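Local coordinates for single-stranded DNA-binding protein (Thermotoga maritima, PDB 1Z9F) that probably binds single-stranded DNA as a homotetramer, at residues A[22-27]-A[84-89]. Numbering follows the deposited sequence. Where two conformers were deposited one is given.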
ATOM      1  N   ILE A  22       4.291   9.536  -3.397  1.00 79.30           N
ATOM      2  CA  ILE A  22       4.668  10.949  -3.372  1.00 78.90           C
ATOM      3  C   ILE A  22       3.393  11.764  -3.125  1.00 79.12           C
ATOM      4  O   ILE A  22       2.463  11.724  -3.934  1.00 78.40           O
ATOM      5  CB  ILE A  22       5.327  11.414  -4.666  1.00 78.70           C
ATOM      6  CG1 ILE A  22       6.683  10.742  -4.841  1.00 78.61           C
ATOM      7  CG2 ILE A  22       5.527  12.912  -4.642  1.00 78.41           C
ATOM      8  CD1 ILE A  22       7.345  11.043  -6.157  1.00 78.35           C
ATOM      9  N   GLY A  23       3.353  12.472  -1.994  1.00 79.05           N
ATOM     10  CA  GLY A  23       2.201  13.272  -1.633  1.00 79.32           C
ATOM     11  C   GLY A  23       2.539  14.406  -0.695  1.00 79.64           C
ATOM     12  O   GLY A  23       3.662  14.511  -0.209  1.00 79.79           O
ATOM     13  N   ARG A  24       1.552  15.273  -0.456  0.50 79.82           N
ATOM     14  CA  ARG A  24       1.706  16.399   0.467  0.50 79.79           C
ATOM     15  C   ARG A  24       1.412  15.890   1.877  0.50 80.05           C
ATOM     16  O   ARG A  24       0.640  14.946   2.037  0.50 79.95           O
ATOM     17  CB  ARG A  24       0.743  17.570   0.160  0.50 79.73           C
ATOM     18  CG  ARG A  24       0.273  17.801  -1.291  0.50 79.32           C
ATOM     19  CD  ARG A  24       1.361  18.175  -2.311  0.50 78.47           C
ATOM     20  NE  ARG A  24       2.283  19.225  -1.865  0.50 77.98           N
ATOM     21  CZ  ARG A  24       2.837  20.148  -2.656  0.50 77.29           C
ATOM     22  NH1 ARG A  24       3.665  21.044  -2.132  0.50 77.41           N
ATOM     23  NH2 ARG A  24       2.586  20.192  -3.962  0.50 76.56           N
ATOM     24  N   LEU A  25       2.025  16.507   2.888  1.00 80.28           N
ATOM     25  CA  LEU A  25       1.622  16.292   4.284  1.00 80.74           C
ATOM     26  C   LEU A  25       0.391  17.150   4.499  1.00 81.22           C
ATOM     27  O   LEU A  25       0.447  18.358   4.279  1.00 81.48           O
ATOM     28  CB  LEU A  25       2.698  16.727   5.281  1.00 80.63           C
ATOM     29  CG  LEU A  25       3.625  15.658   5.851  1.00 80.38           C
ATOM     30  CD1 LEU A  25       4.761  15.373   4.879  1.00 79.78           C
ATOM     31  CD2 LEU A  25       4.173  16.094   7.222  1.00 80.79           C
ATOM     32  N   VAL A  26      -0.717  16.540   4.916  1.00 81.70           N
ATOM     33  CA  VAL A  26      -1.975  17.285   5.096  1.00 81.84           C
ATOM     34  C   VAL A  26      -2.149  17.778   6.518  1.00 81.95           C
ATOM     35  O   VAL A  26      -3.014  18.601   6.777  1.00 82.08           O
ATOM     36  CB  VAL A  26      -3.223  16.479   4.672  1.00 81.95           C
ATOM     37  CG1 VAL A  26      -3.335  16.469   3.162  1.00 81.85           C
ATOM     38  CG2 VAL A  26      -3.193  15.059   5.237  1.00 82.29           C
ATOM     39  N   ARG A  27      -1.344  17.254   7.436  1.00 82.12           N
ATOM     40  CA  ARG A  27      -1.106  17.914   8.716  1.00 82.25           C
ATOM     41  C   ARG A  27       0.267  17.566   9.288  1.00 81.92           C
ATOM     42  O   ARG A  27       0.940  16.629   8.832  1.00 81.33           O
ATOM     43  CB  ARG A  27      -2.226  17.646   9.740  1.00 82.35           C
ATOM     44  CG  ARG A  27      -2.899  16.275   9.686  1.00 82.91           C
ATOM     45  CD  ARG A  27      -4.233  16.313  10.447  1.00 83.37           C
ATOM     46  NE  ARG A  27      -5.228  15.396   9.890  1.00 83.81           N
ATOM     47  CZ  ARG A  27      -6.520  15.379  10.227  1.00 84.99           C
ATOM     48  NH1 ARG A  27      -7.022  16.233  11.126  1.00 83.76           N
ATOM     49  NH2 ARG A  27      -7.329  14.495   9.649  1.00 85.95           N
ATOM     50  N   GLY A  84       1.515  20.553   4.167  1.00 81.53           N
ATOM     51  CA  GLY A  84       1.630  21.073   2.800  1.00 81.71           C
ATOM     52  C   GLY A  84       2.829  20.534   2.039  1.00 81.85           C
ATOM     53  O   GLY A  84       2.732  20.234   0.848  1.00 82.00           O
ATOM     54  N   ARG A  85       3.959  20.434   2.734  1.00 81.94           N
ATOM     55  CA  ARG A  85       5.221  19.944   2.181  1.00 81.97           C
ATOM     56  C   ARG A  85       5.050  18.618   1.410  1.00 81.85           C
ATOM     57  O   ARG A  85       4.357  17.718   1.878  1.00 81.93           O
ATOM     58  CB  ARG A  85       6.215  19.781   3.344  1.00 82.04           C
ATOM     59  CG  ARG A  85       7.614  19.362   2.963  1.00 82.39           C
ATOM     60  CD  ARG A  85       8.459  20.520   2.504  1.00 82.58           C
ATOM     61  NE  ARG A  85       8.954  21.316   3.620  1.00 82.75           N
ATOM     62  CZ  ARG A  85       9.973  22.171   3.541  1.00 83.31           C
ATOM     63  NH1 ARG A  85      10.621  22.354   2.393  1.00 83.46           N
ATOM     64  NH2 ARG A  85      10.352  22.851   4.621  1.00 83.61           N
ATOM     65  N   LEU A  86       5.684  18.520   0.236  1.00 81.73           N
ATOM     66  CA  LEU A  86       5.578  17.348  -0.657  1.00 81.63           C
ATOM     67  C   LEU A  86       6.717  16.372  -0.418  1.00 81.55           C
ATOM     68  O   LEU A  86       7.884  16.715  -0.611  1.00 81.62           O
ATOM     69  CB  LEU A  86       5.623  17.792  -2.124  1.00 81.62           C
ATOM     70  CG  LEU A  86       5.561  16.719  -3.225  1.00 81.64           C
ATOM     71  CD1 LEU A  86       4.195  16.081  -3.303  1.00 81.43           C
ATOM     72  CD2 LEU A  86       5.922  17.315  -4.572  1.00 81.46           C
ATOM     73  N   VAL A  87       6.384  15.146  -0.028  1.00 81.49           N
ATOM     74  CA  VAL A  87       7.411  14.150   0.282  1.00 81.25           C
ATOM     75  C   VAL A  87       7.290  12.856  -0.540  1.00 81.07           C
ATOM     76  O   VAL A  87       6.207  12.470  -0.989  1.00 81.12           O
ATOM     77  CB  VAL A  87       7.453  13.820   1.791  1.00 81.36           C
ATOM     78  CG1 VAL A  87       7.882  15.052   2.584  1.00 81.77           C
ATOM     79  CG2 VAL A  87       6.109  13.296   2.303  1.00 81.48           C
ATOM     80  N   LEU A  88       8.437  12.224  -0.762  1.00 80.37           N
ATOM     81  CA  LEU A  88       8.486  10.866  -1.238  1.00 79.62           C
ATOM     82  C   LEU A  88       8.505  10.011  -0.005  1.00 79.50           C
ATOM     83  O   LEU A  88       9.222  10.311   0.944  1.00 79.82           O
ATOM     84  CB  LEU A  88       9.750  10.603  -2.055  1.00 79.62           C
ATOM     85  CG  LEU A  88       9.780   9.174  -2.613  1.00 79.43           C
ATOM     86  CD1 LEU A  88      10.220   9.214  -4.031  1.00 80.01           C
ATOM     87  CD2 LEU A  88      10.621   8.174  -1.792  1.00 78.46           C
ATOM     88  N   VAL A  89       7.708   8.956   0.002  1.00 79.21           N
ATOM     89  CA  VAL A  89       7.774   7.974   1.056  1.00 79.18           C
ATOM     90  C   VAL A  89       7.994   6.594   0.465  1.00 78.52           C
ATOM     91  O   VAL A  89       7.252   6.146  -0.388  1.00 78.11           O
ATOM     92  CB  VAL A  89       6.505   8.005   1.936  1.00 79.68           C
ATOM     93  CG1 VAL A  89       6.433   6.783   2.838  1.00 80.60           C
ATOM     94  CG2 VAL A  89       6.482   9.296   2.775  1.00 79.85           C
TER
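Arg24 reaches across to Gly84 and lies over Leu86. Its CB sits 3.4 Å from Gly84 O, and CG stays near the same oxygen. CD then meets the CD1 methyl of Leu86. The chain bends at chi2 (-64°) and again at chi3 (-47°), which folds the guanidinium back over the neighbouring strand. Arg24 NE donates to Gly84 O at 2.9 Å, nearly in line with the carbonyl. Arg24 NH1 donates to Gly84 O too, at 3.2 Å and more bent. Both bonds lie close to the guanidinium plane. In this conformer, one of two deposited, the group grips one oxygen side-on, which would hold its rotation. One face of the guanidinium rests on Leu86 CB, with CZ above it. NH1 also has a weak, long ion pair with Asp120.

Further along, Gly23 and Val87 form an antiparallel hydrogen-bonded pair. Gly23 N donates to Val87 O, and Val87 N returns a bond to Gly23 O at 2.8 Å. Leu25 N adds a bond to Arg85 O. This ladder joins strands 16-33 and 86-96, the first and fourth in the chain, and closes the five-stranded order 1-2-3-5-4 of the OB fold. Val87 turns to the other face of the sheet from Arg24. There its CG2 meets Leu25 CD1 at 3.6 Å, and both side chains also touch Leu81.

On the Arg24 face, Ile22 lies between two leucines. Its CG2, anti to the backbone N, meets Leu86 CD1 at 3.7 Å. CG1 and CD1 cross Leu88 CD1 at a slant, with CG1 3.9 Å away. An alanine in place of Ile22 would probably open a gap between Leu86 and Leu88 and leave their CD1 methyls without this partner. Ile22 also packs on Phe16 of the second subunit, where its strand pairs antiparallel with one of that chain and carries the sheet across the interface.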